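Local coordinates for GTP-binding nuclear protein GSP1 (Encephalitozoon cuniculi, PDB 4DJT) that binds guanine nucleotides as a Ran-family small GTPase and probably serves nucleocytoplasmic transport, in protein import and RNA export, at residues A[12-18]-A[85-91]; A[26-32]-A[156-162]; A[53-57]-A[176-182]; A[61-65]-A[166-170]. All coordinates share one frame; numbering follows the deposited sequence.

Contact 1 (A[12-18]-A[85-91]); sequences YKICLIG and ASGAILF. Unlike the reference sequence in segment 85-91: Leu90 (reference Phe).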
# COMPACT_ATOMS: atom_id res chain seq x y z
N TYR A 12 6.59 -7.50 -8.84
CA TYR A 12 6.52 -6.06 -8.79
C TYR A 12 6.75 -5.59 -7.38
O TYR A 12 6.16 -6.12 -6.46
CB TYR A 12 5.14 -5.58 -9.23
CG TYR A 12 4.72 -6.13 -10.57
CD1 TYR A 12 5.24 -5.63 -11.74
CD2 TYR A 12 3.82 -7.21 -10.65
CE1 TYR A 12 4.88 -6.14 -12.98
CE2 TYR A 12 3.42 -7.72 -11.88
CZ TYR A 12 3.97 -7.19 -13.04
OH TYR A 12 3.56 -7.71 -14.24
N LYS A 13 7.61 -4.60 -7.20
CA LYS A 13 7.73 -3.96 -5.89
C LYS A 13 6.66 -2.91 -5.73
O LYS A 13 6.50 -2.02 -6.60
CB LYS A 13 9.08 -3.31 -5.71
CG LYS A 13 9.17 -2.42 -4.47
CD LYS A 13 10.52 -1.79 -4.35
CE LYS A 13 10.60 -0.80 -3.19
NZ LYS A 13 12.00 -0.36 -2.94
N ILE A 14 6.01 -2.91 -4.57
CA ILE A 14 4.96 -1.92 -4.30
C ILE A 14 5.31 -1.25 -2.97
O ILE A 14 5.58 -1.96 -1.98
CB ILE A 14 3.55 -2.56 -4.18
CG1 ILE A 14 3.15 -3.32 -5.47
CG2 ILE A 14 2.52 -1.52 -3.74
CD1 ILE A 14 3.01 -2.44 -6.68
N CYS A 15 5.23 0.07 -2.90
CA CYS A 15 5.41 0.80 -1.64
C CYS A 15 4.10 1.16 -1.00
O CYS A 15 3.23 1.75 -1.65
CB CYS A 15 6.20 2.10 -1.86
SG CYS A 15 7.91 1.80 -2.38
N LEU A 16 3.97 0.85 0.29
CA LEU A 16 2.87 1.43 1.09
C LEU A 16 3.30 2.76 1.64
O LEU A 16 4.33 2.88 2.29
CB LEU A 16 2.47 0.53 2.26
CG LEU A 16 2.19 -0.90 1.92
CD1 LEU A 16 1.78 -1.68 3.19
CD2 LEU A 16 1.12 -1.00 0.83
N ILE A 17 2.48 3.76 1.42
CA ILE A 17 2.77 5.10 1.89
C ILE A 17 1.54 5.74 2.50
O ILE A 17 0.42 5.27 2.30
CB ILE A 17 3.32 5.97 0.76
CG1 ILE A 17 2.49 5.84 -0.51
CG2 ILE A 17 4.75 5.56 0.48
CD1 ILE A 17 2.93 6.83 -1.62
N GLY A 18 1.79 6.80 3.26
CA GLY A 18 0.75 7.45 4.02
C GLY A 18 1.21 7.72 5.44
O GLY A 18 2.16 7.11 5.92
N ALA A 85 10.39 0.68 -7.15
CA ALA A 85 8.94 0.45 -7.05
C ALA A 85 8.28 0.56 -8.40
O ALA A 85 8.60 1.48 -9.17
CB ALA A 85 8.26 1.42 -6.08
N SER A 86 7.34 -0.35 -8.65
CA SER A 86 6.48 -0.29 -9.82
C SER A 86 5.19 0.44 -9.52
O SER A 86 4.48 0.80 -10.46
CB SER A 86 6.14 -1.70 -10.32
OG SER A 86 7.24 -2.30 -10.95
N GLY A 87 4.85 0.62 -8.23
CA GLY A 87 3.59 1.23 -7.84
C GLY A 87 3.57 1.53 -6.38
O GLY A 87 4.51 1.16 -5.66
N ALA A 88 2.51 2.20 -5.93
CA ALA A 88 2.32 2.55 -4.53
C ALA A 88 0.85 2.40 -4.18
O ALA A 88 -0.05 2.58 -5.03
CB ALA A 88 2.80 3.98 -4.24
N ILE A 89 0.60 2.06 -2.91
CA ILE A 89 -0.71 2.10 -2.33
C ILE A 89 -0.63 3.14 -1.24
O ILE A 89 0.19 3.04 -0.33
CB ILE A 89 -1.18 0.73 -1.73
CG1 ILE A 89 -1.13 -0.36 -2.79
CG2 ILE A 89 -2.61 0.84 -1.19
CD1 ILE A 89 -1.40 -1.78 -2.28
N LEU A 90 -1.42 4.20 -1.40
CA LEU A 90 -1.34 5.37 -0.54
C LEU A 90 -2.58 5.45 0.29
O LEU A 90 -3.70 5.47 -0.24
CB LEU A 90 -1.15 6.64 -1.41
CG LEU A 90 -1.23 8.00 -0.70
CD1 LEU A 90 -0.16 8.14 0.38
CD2 LEU A 90 -1.14 9.13 -1.72
N PHE A 91 -2.43 5.41 1.62
CA PHE A 91 -3.56 5.32 2.52
C PHE A 91 -3.77 6.65 3.22
O PHE A 91 -2.81 7.36 3.53
CB PHE A 91 -3.28 4.32 3.63
CG PHE A 91 -3.09 2.92 3.15
CD1 PHE A 91 -4.08 1.99 3.28
CD2 PHE A 91 -1.87 2.53 2.60
CE1 PHE A 91 -3.90 0.67 2.82
CE2 PHE A 91 -1.68 1.23 2.16
CZ PHE A 91 -2.69 0.31 2.27
O HOH W 1 9.08 -3.33 -9.33
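Ile17 holds CG1 between its backbone N and carbonyl carbon (chi1 47°), while Leu90 turns CG away from its own N (chi1 172°), and the two branches meet where CG1 of Ile17 lies 3.6 Å from CD1 of Leu90. They pack over a parallel pairing of two central strands. The backbones alternate as donor and acceptor: Cys15 N bonds to Gly87 O, Ile89 N to Cys15 O at 2.9 Å, Ile17 N to Ile89 O, and Phe91 N to Ile17 O. One step earlier, Ser86 N reaches Lys13 O at 2.8 Å, and a water links Lys13 N to the hydroxyl of Ser86.

The side chains alternate between two faces. On one, CD2 of Leu16 lies alongside Ile89 CB and also meets the edge of the Phe91 ring, 3.8 Å from CE2, with Ile14 CG2 against Ile89 CG1. On the other, Cys15 SG touches Ala85 CB at 3.7 Å, and Ile17 CD1 rests on Ala88 CB.

The pair forms the middle of the P-loop GTPase sheet, with strand 60-68 bonded to the far edge of 12-17. Helix 164-174 packs on the Ile14 and Ile89 face; helices 79-82 and 103-114 pack on the Cys15 and Leu90 face.

Contact 2 (A[26-32]-A[156-162]); sequences TYINRVL and AKTAHNF. With GDP (guanosine-5'-diphosphate), chain C.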
# COMPACT_ATOMS: atom_id res chain seq x y z
N THR A 26 -1.46 -2.56 9.50
CA THR A 26 -2.67 -3.39 9.71
C THR A 26 -3.13 -4.05 8.41
O THR A 26 -3.53 -5.25 8.40
CB THR A 26 -3.81 -2.59 10.39
OG1 THR A 26 -3.32 -2.02 11.63
CG2 THR A 26 -5.01 -3.52 10.71
N TYR A 27 -3.04 -3.30 7.32
CA TYR A 27 -3.41 -3.78 6.00
C TYR A 27 -2.55 -4.95 5.57
O TYR A 27 -3.07 -6.02 5.26
CB TYR A 27 -3.27 -2.68 4.99
CG TYR A 27 -3.64 -3.07 3.55
CD1 TYR A 27 -4.97 -3.29 3.18
CD2 TYR A 27 -2.68 -3.12 2.57
CE1 TYR A 27 -5.31 -3.60 1.88
CE2 TYR A 27 -3.01 -3.43 1.26
CZ TYR A 27 -4.33 -3.68 0.93
OH TYR A 27 -4.64 -3.98 -0.41
N ILE A 28 -1.21 -4.77 5.57
CA ILE A 28 -0.32 -5.72 4.90
C ILE A 28 0.25 -6.82 5.80
O ILE A 28 0.66 -7.85 5.30
CB ILE A 28 0.84 -5.00 4.23
CG1 ILE A 28 1.50 -5.87 3.13
CG2 ILE A 28 1.81 -4.49 5.30
CD1 ILE A 28 0.60 -6.17 1.93
N ASN A 29 0.32 -6.58 7.12
CA ASN A 29 1.10 -7.43 8.01
C ASN A 29 0.27 -8.71 8.35
O ASN A 29 -0.14 -8.92 9.52
CB ASN A 29 1.49 -6.65 9.24
CG ASN A 29 2.39 -7.43 10.18
OD1 ASN A 29 3.06 -8.40 9.79
ND2 ASN A 29 2.40 -7.03 11.42
N ARG A 30 -0.01 -9.45 7.29
CA ARG A 30 -0.76 -10.69 7.33
C ARG A 30 0.12 -11.80 6.81
O ARG A 30 1.17 -11.56 6.23
CB ARG A 30 -2.06 -10.55 6.51
CG ARG A 30 -2.96 -9.44 7.03
CD ARG A 30 -4.13 -9.14 6.08
NE ARG A 30 -5.32 -8.95 6.88
CZ ARG A 30 -5.79 -7.78 7.31
NH1 ARG A 30 -6.87 -7.76 8.08
NH2 ARG A 30 -5.25 -6.65 6.90
N VAL A 31 -0.28 -13.03 7.03
CA VAL A 31 0.58 -14.14 6.68
C VAL A 31 0.94 -14.13 5.20
O VAL A 31 2.12 -14.24 4.85
CB VAL A 31 -0.03 -15.49 7.11
CG1 VAL A 31 0.73 -16.64 6.48
CG2 VAL A 31 -0.07 -15.58 8.64
N LEU A 32 -0.07 -13.96 4.32
CA LEU A 32 0.18 -13.89 2.85
C LEU A 32 1.01 -15.10 2.41
O LEU A 32 0.61 -16.22 2.74
CB LEU A 32 0.83 -12.54 2.49
CG LEU A 32 0.04 -11.34 3.03
CD1 LEU A 32 0.78 -10.01 2.80
CD2 LEU A 32 -1.37 -11.27 2.40
N ALA A 156 -8.66 -2.02 6.76
CA ALA A 156 -7.50 -2.87 6.97
C ALA A 156 -7.74 -3.82 8.13
O ALA A 156 -7.18 -4.90 8.15
CB ALA A 156 -6.28 -2.02 7.24
N LYS A 157 -8.55 -3.42 9.11
CA LYS A 157 -8.86 -4.30 10.26
C LYS A 157 -9.51 -5.62 9.82
O LYS A 157 -9.02 -6.71 10.16
CB LYS A 157 -9.78 -3.60 11.26
CG LYS A 157 -10.30 -4.51 12.38
CD LYS A 157 -11.13 -3.75 13.41
CE LYS A 157 -12.53 -3.42 12.90
NZ LYS A 157 -13.57 -4.40 13.36
N THR A 158 -10.57 -5.53 9.02
CA THR A 158 -11.37 -6.69 8.67
C THR A 158 -10.99 -7.29 7.31
O THR A 158 -11.60 -8.26 6.87
CB THR A 158 -12.85 -6.33 8.61
OG1 THR A 158 -13.09 -5.45 7.51
CG2 THR A 158 -13.29 -5.64 9.93
N ALA A 159 -10.00 -6.71 6.66
CA ALA A 159 -9.59 -7.13 5.33
C ALA A 159 -10.66 -6.88 4.24
O ALA A 159 -10.54 -7.39 3.13
CB ALA A 159 -9.17 -8.60 5.36
N HIS A 160 -11.66 -6.04 4.54
CA HIS A 160 -12.68 -5.67 3.55
C HIS A 160 -11.99 -5.05 2.37
O HIS A 160 -11.28 -4.07 2.53
CB HIS A 160 -13.70 -4.68 4.14
CG HIS A 160 -14.75 -4.16 3.14
ND1 HIS A 160 -15.73 -4.94 2.64
CD2 HIS A 160 -14.96 -2.87 2.61
CE1 HIS A 160 -16.53 -4.21 1.82
NE2 HIS A 160 -16.07 -2.94 1.82
N ASN A 161 -12.18 -5.64 1.20
CA ASN A 161 -11.62 -5.16 -0.07
C ASN A 161 -10.10 -5.28 -0.20
O ASN A 161 -9.51 -4.58 -1.02
CB ASN A 161 -12.06 -3.70 -0.37
CG ASN A 161 -13.47 -3.61 -0.89
OD1 ASN A 161 -14.13 -4.61 -1.10
ND2 ASN A 161 -13.97 -2.36 -1.06
N PHE A 162 -9.48 -6.21 0.55
CA PHE A 162 -8.03 -6.32 0.60
C PHE A 162 -7.44 -6.45 -0.78
O PHE A 162 -6.42 -5.85 -1.09
CB PHE A 162 -7.58 -7.56 1.40
CG PHE A 162 -6.08 -7.77 1.36
CD1 PHE A 162 -5.26 -7.11 2.26
CD2 PHE A 162 -5.49 -8.56 0.38
CE1 PHE A 162 -3.89 -7.25 2.21
CE2 PHE A 162 -4.12 -8.71 0.32
CZ PHE A 162 -3.30 -8.07 1.26
PB GDP C . 0.44 2.65 10.20
O1B GDP C . 1.25 1.39 9.86
O2B GDP C . -0.11 3.40 8.99
O3B GDP C . 1.15 3.52 11.24
O3A GDP C . -0.88 2.22 11.02
PA GDP C . -1.14 0.89 11.87
O1A GDP C . -1.45 -0.30 11.00
O2A GDP C . -0.05 0.78 12.89
O5' GDP C . -2.51 1.19 12.62
C5' GDP C . -2.61 2.39 13.41
C4' GDP C . -3.79 2.22 14.35
O4' GDP C . -4.98 2.23 13.58
C3' GDP C . -3.78 0.90 15.07
O3' GDP C . -4.34 1.10 16.35
C2' GDP C . -4.71 0.01 14.30
O2' GDP C . -5.38 -0.99 15.09
C1' GDP C . -5.68 1.03 13.75
N9 GDP C . -6.22 0.62 12.47
C8 GDP C . -5.56 0.30 11.33
N7 GDP C . -6.44 -0.05 10.37
C5 GDP C . -7.67 0.11 10.86
C6 GDP C . -9.05 -0.07 10.38
O6 GDP C . -9.31 -0.45 9.20
N1 GDP C . -10.05 0.19 11.25
C2 GDP C . -9.81 0.60 12.53
N2 GDP C . -10.83 0.85 13.35
N3 GDP C . -8.57 0.78 13.03
C4 GDP C . -7.51 0.54 12.24
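The guanine-binding loop after strand 150-154 meets the end of helix 24-28 and the loop that follows it, and both sides hold GDP. Thr26 gives its backbone N and its OG1 to O1A of the alpha phosphate, the hydroxyl at 2.6 Å, while its CG2 turns to the carbonyl of Ala156. From the loop, Lys157 N donates to the guanine O6 at 3.1 Å. The phosphate-binding and base-binding elements touch each other in the manner of small GTPases, where the helix after the P-loop packs directly against the Ser-Ala-Lys loop, one reaching the phosphate and the other the base.

Arg30 ties the two together. Its guanidinium points NH1 and NH2 at one acceptor, Ala156 O, 2.9 Å from NH1, with the oxygen nearly in the guanidinium plane; NH2 bonds also to Tyr27 O, and Ala159 CB lies over one face. Further out, Leu187 O accepts from NE.

With CG anti to the backbone N (chi1 -180°), the Tyr27 ring reaches Phe162 and makes an offset stack, centroids 4.7 Å apart and planes at 29°. Its OH donates in the carbonyl plane to Phe162 O at 2.7 Å, and Leu32 CD2 touches Phe162 CZ at 3.9 Å.

Contact 3 (A[53-57]-A[176-182]); sequences FLDDQ and RPDLIFV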
# COMPACT_ATOMS: atom_id res chain seq x y z
N PHE A 53 -0.60 -14.04 -6.11
CA PHE A 53 -1.90 -14.40 -6.62
C PHE A 53 -1.71 -15.20 -7.90
O PHE A 53 -0.78 -14.96 -8.66
CB PHE A 53 -2.70 -13.13 -6.97
CG PHE A 53 -2.95 -12.21 -5.82
CD1 PHE A 53 -2.03 -11.22 -5.51
CD2 PHE A 53 -4.07 -12.32 -5.06
CE1 PHE A 53 -2.24 -10.37 -4.45
CE2 PHE A 53 -4.31 -11.43 -4.00
CZ PHE A 53 -3.39 -10.45 -3.71
N LEU A 54 -2.62 -16.12 -8.15
CA LEU A 54 -2.71 -16.78 -9.46
C LEU A 54 -3.83 -16.12 -10.23
O LEU A 54 -4.93 -15.88 -9.69
CB LEU A 54 -2.99 -18.26 -9.22
CG LEU A 54 -2.95 -19.28 -10.36
CD1 LEU A 54 -1.64 -19.25 -11.11
CD2 LEU A 54 -3.17 -20.66 -9.73
N ASP A 55 -3.58 -15.76 -11.48
CA ASP A 55 -4.63 -15.20 -12.29
C ASP A 55 -5.37 -16.24 -13.16
O ASP A 55 -5.09 -17.46 -13.10
CB ASP A 55 -4.11 -13.99 -13.10
CG ASP A 55 -3.34 -14.37 -14.34
OD1 ASP A 55 -3.48 -15.52 -14.81
OD2 ASP A 55 -2.60 -13.49 -14.87
N ASP A 56 -6.36 -15.75 -13.88
CA ASP A 56 -7.33 -16.58 -14.63
C ASP A 56 -6.70 -17.24 -15.85
O ASP A 56 -7.35 -18.07 -16.52
CB ASP A 56 -8.51 -15.71 -15.08
CG ASP A 56 -8.09 -14.56 -15.98
OD1 ASP A 56 -7.52 -13.58 -15.47
OD2 ASP A 56 -8.38 -14.60 -17.20
N GLN A 57 -5.49 -16.82 -16.18
CA GLN A 57 -4.72 -17.39 -17.28
C GLN A 57 -3.52 -18.18 -16.78
O GLN A 57 -2.62 -18.53 -17.56
CB GLN A 57 -4.26 -16.27 -18.21
CG GLN A 57 -5.37 -15.81 -19.13
CD GLN A 57 -4.94 -14.74 -20.10
OE1 GLN A 57 -3.75 -14.40 -20.19
NE2 GLN A 57 -5.90 -14.18 -20.82
N ARG A 176 -4.10 -6.17 -18.99
CA ARG A 176 -5.29 -6.97 -19.20
C ARG A 176 -6.38 -6.46 -18.26
O ARG A 176 -6.36 -6.76 -17.08
CB ARG A 176 -5.05 -8.45 -18.86
CG ARG A 176 -4.13 -9.26 -19.78
CD ARG A 176 -4.06 -10.72 -19.29
NE ARG A 176 -5.41 -11.29 -19.28
CZ ARG A 176 -5.98 -12.03 -18.31
NH1 ARG A 176 -5.33 -12.41 -17.21
NH2 ARG A 176 -7.24 -12.40 -18.48
N PRO A 177 -7.34 -5.70 -18.80
CA PRO A 177 -8.36 -5.11 -17.90
C PRO A 177 -9.29 -6.16 -17.31
O PRO A 177 -9.96 -5.89 -16.29
CB PRO A 177 -9.14 -4.16 -18.84
CG PRO A 177 -8.79 -4.58 -20.23
CD PRO A 177 -7.42 -5.17 -20.17
N ASP A 178 -9.34 -7.33 -17.94
CA ASP A 178 -10.23 -8.42 -17.48
C ASP A 178 -9.52 -9.48 -16.65
O ASP A 178 -10.12 -10.49 -16.28
CB ASP A 178 -10.96 -9.07 -18.66
CG ASP A 178 -10.02 -9.53 -19.78
OD1 ASP A 178 -8.81 -9.22 -19.81
OD2 ASP A 178 -10.55 -10.20 -20.68
N LEU A 179 -8.28 -9.21 -16.26
CA LEU A 179 -7.55 -10.12 -15.41
C LEU A 179 -8.30 -10.23 -14.11
O LEU A 179 -8.71 -9.22 -13.55
CB LEU A 179 -6.12 -9.61 -15.18
CG LEU A 179 -5.16 -10.37 -14.27
CD1 LEU A 179 -3.72 -9.97 -14.59
CD2 LEU A 179 -5.48 -10.11 -12.77
N ILE A 180 -8.48 -11.45 -13.63
CA ILE A 180 -9.00 -11.70 -12.27
C ILE A 180 -8.08 -12.64 -11.48
O ILE A 180 -7.29 -13.38 -12.04
CB ILE A 180 -10.44 -12.30 -12.27
CG1 ILE A 180 -10.47 -13.63 -13.02
CG2 ILE A 180 -11.44 -11.34 -12.88
CD1 ILE A 180 -11.77 -14.41 -12.81
N PHE A 181 -8.20 -12.60 -10.15
CA PHE A 181 -7.44 -13.51 -9.31
C PHE A 181 -8.28 -14.74 -9.07
O PHE A 181 -9.45 -14.62 -8.77
CB PHE A 181 -7.04 -12.88 -7.96
CG PHE A 181 -6.07 -11.71 -8.08
CD1 PHE A 181 -5.13 -11.65 -9.08
CD2 PHE A 181 -6.10 -10.69 -7.14
CE1 PHE A 181 -4.23 -10.59 -9.16
CE2 PHE A 181 -5.21 -9.61 -7.22
CZ PHE A 181 -4.27 -9.57 -8.22
N VAL A 182 -7.70 -15.91 -9.22
CA VAL A 182 -8.44 -17.15 -9.00
C VAL A 182 -7.98 -17.89 -7.77
O VAL A 182 -8.42 -19.00 -7.52
CB VAL A 182 -8.31 -18.09 -10.21
CG1 VAL A 182 -8.73 -17.35 -11.47
CG2 VAL A 182 -6.90 -18.64 -10.31
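Asp56 receives Arg176 and a backbone amide on a single carboxylate, and its OD1 is met from opposite faces of the carboxylate plane, by Arg176 NH1 at 3.0 Å and by Ile180 N at the same distance. The other oxygen, OD2, offers its syn lone pair to Arg176 NH2 at 2.8 Å, so the salt bridge is end-on, one nitrogen to each oxygen. The motif is a single backbone bridge, Asp55 with Phe181, by which the chain beyond helix 164-174 is laid along the end of strand 46-54. Val182 N donates to Leu54 O at 2.8 Å; the bond from Asp56 N to Ile180 O is weak.

Arg176 bends at chi3 (59°), which lays its guanidinium between two covers: the amide of Gln57 stacks on one face, planes 19° apart, and Leu179 CA lies on the other. Asp55 OD2 makes only a long salt bridge, 3.8 Å from Arg176 NH1, and is hydrogen-bonded to Asn59, while OD1 accepts from Gln57 N in an Asx turn.

Toward helix 164-174, the rings of Phe53 and Phe181 form an offset stack with centroids 4.0 Å apart, and Phe53 CB sits over the face of the Phe181 ring, 3.7 Å from its centroid.

Contact 4 (A[61-65]-A[166-170]); sequences IKFNV and FLHLA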
# COMPACT_ATOMS: atom_id res chain seq x y z
N ILE A 61 1.52 -14.01 -10.05
CA ILE A 61 1.77 -12.60 -9.92
C ILE A 61 2.18 -12.33 -8.50
O ILE A 61 1.40 -12.56 -7.59
CB ILE A 61 0.52 -11.80 -10.28
CG1 ILE A 61 0.25 -12.01 -11.76
CG2 ILE A 61 0.73 -10.32 -9.96
CD1 ILE A 61 -1.07 -11.42 -12.24
N LYS A 62 3.42 -11.89 -8.31
CA LYS A 62 3.94 -11.67 -6.96
C LYS A 62 4.18 -10.19 -6.74
O LYS A 62 4.88 -9.53 -7.55
CB LYS A 62 5.24 -12.46 -6.69
CG LYS A 62 5.83 -12.15 -5.29
CD LYS A 62 7.13 -12.90 -5.02
CE LYS A 62 6.86 -14.34 -4.70
NZ LYS A 62 8.15 -15.08 -4.70
N PHE A 63 3.60 -9.67 -5.66
CA PHE A 63 3.88 -8.32 -5.22
C PHE A 63 4.81 -8.38 -4.00
O PHE A 63 4.53 -9.05 -3.01
CB PHE A 63 2.57 -7.62 -4.84
CG PHE A 63 1.60 -7.49 -6.00
CD1 PHE A 63 1.74 -6.47 -6.92
CD2 PHE A 63 0.55 -8.37 -6.14
CE1 PHE A 63 0.83 -6.30 -7.97
CE2 PHE A 63 -0.37 -8.23 -7.17
CZ PHE A 63 -0.23 -7.20 -8.10
N ASN A 64 5.91 -7.65 -4.07
CA ASN A 64 6.79 -7.49 -2.93
C ASN A 64 6.46 -6.17 -2.33
O ASN A 64 6.86 -5.11 -2.85
CB ASN A 64 8.25 -7.56 -3.39
CG ASN A 64 8.70 -8.98 -3.67
OD1 ASN A 64 8.40 -9.91 -2.90
ND2 ASN A 64 9.43 -9.16 -4.78
N VAL A 65 5.62 -6.21 -1.28
CA VAL A 65 5.01 -5.02 -0.75
C VAL A 65 5.83 -4.52 0.46
O VAL A 65 6.00 -5.23 1.43
CB VAL A 65 3.52 -5.27 -0.34
CG1 VAL A 65 2.86 -3.95 0.05
CG2 VAL A 65 2.78 -5.96 -1.45
N PHE A 166 -4.54 -4.57 -5.31
CA PHE A 166 -3.64 -5.49 -6.02
C PHE A 166 -4.23 -5.91 -7.35
O PHE A 166 -3.53 -6.03 -8.37
CB PHE A 166 -3.30 -6.70 -5.15
CG PHE A 166 -2.50 -6.36 -3.95
CD1 PHE A 166 -1.19 -5.95 -4.07
CD2 PHE A 166 -3.07 -6.35 -2.68
CE1 PHE A 166 -0.46 -5.55 -2.98
CE2 PHE A 166 -2.35 -5.97 -1.60
CZ PHE A 166 -1.04 -5.58 -1.72
N LEU A 167 -5.52 -6.16 -7.37
CA LEU A 167 -6.20 -6.49 -8.62
C LEU A 167 -6.01 -5.38 -9.65
O LEU A 167 -5.66 -5.64 -10.80
CB LEU A 167 -7.68 -6.76 -8.38
CG LEU A 167 -8.53 -7.21 -9.58
CD1 LEU A 167 -7.97 -8.48 -10.21
CD2 LEU A 167 -10.00 -7.40 -9.16
N HIS A 168 -6.25 -4.13 -9.24
CA HIS A 168 -6.01 -2.98 -10.14
C HIS A 168 -4.58 -2.90 -10.65
O HIS A 168 -4.34 -2.72 -11.84
CB HIS A 168 -6.36 -1.67 -9.46
CG HIS A 168 -6.28 -0.48 -10.40
ND1 HIS A 168 -7.15 -0.31 -11.39
CD2 HIS A 168 -5.34 0.54 -10.52
CE1 HIS A 168 -6.83 0.80 -12.08
NE2 HIS A 168 -5.73 1.31 -11.55
N LEU A 169 -3.63 -3.05 -9.74
CA LEU A 169 -2.21 -2.97 -10.08
C LEU A 169 -1.81 -4.07 -11.07
O LEU A 169 -1.13 -3.79 -12.06
CB LEU A 169 -1.36 -3.03 -8.78
CG LEU A 169 -1.39 -1.81 -7.84
CD1 LEU A 169 -0.71 -2.11 -6.50
CD2 LEU A 169 -0.74 -0.59 -8.51
N ALA A 170 -2.29 -5.29 -10.86
CA ALA A 170 -2.05 -6.41 -11.80
C ALA A 170 -2.59 -6.13 -13.19
O ALA A 170 -1.91 -6.41 -14.23
CB ALA A 170 -2.65 -7.72 -11.26
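Phe63 and Phe166 meet at the middle of this interface, each sliding past the other in opposite directions. The ring of Phe63 stands out from the strand, its CG anti to the carbonyl carbon (chi1 -61°), and reaches the turn of helix between Phe166 and Ala170. Into its broad face comes Phe166 CD1, set toward the rim and 3.6 Å from Phe63 CD2. The planes lie at 49°, an oblique meeting that fits neither a stack nor an edge-to-face pair.

The far end of the ring fits into the shallow dip over Ala170, whose side chain is only a methyl. Phe63 CZ lies 4.0 Å from Ala170 CB and 3.5 Å from Phe166 O, the carbonyl that accepts the helical bond from Ala170 N, and that same N lies at the ring's edge. Leu169 CB borders the dip, next to Phe63 CE1.

Smaller bumps close the two ends. Val65 CG2 presses on the Phe166 ring, 3.6 Å from CE1, and at the other end Ile61 CD1 touches Ala170 CB at 4.1 Å. Residues 61, 63 and 65 thus supply every strand contact, the alternation expected of one face of a strand, whereas the helix offers 166, 169 and 170 from one side.

The axes of the short strand and helix segments come no closer than 10.4 Å and their directions differ by 115°. Such apolar packing of the last helix of the G domain across the central sheet is typical of the alpha/beta fold of Ras-like GTPases.

Contacts 1 and 4 share the sheet: strands 11-17 and 60-68 are neighbours, Tyr12 O lying 2.8 Å from Asn64 N, and Leu16 CD2 packs 3.5 Å from Val65 CG1. Contact 2 joins both from the nucleotide side. There Phe91 CZ lies 3.4 Å from Tyr27 CD2, Ile28 CD1 is 3.7 Å from Val65 CG1, and Tyr27 OH is 3.3 Å from Phe166 CE2. Contact 3 lies at the other end of this core, touching contact 4 through Phe181 CZ and Phe166 O, 3.6 Å apart, with its centre about 20 Å from that of contact 2. Only contact 2 binds GDP directly; the Phe91 side chain comes within about 6 Å of it.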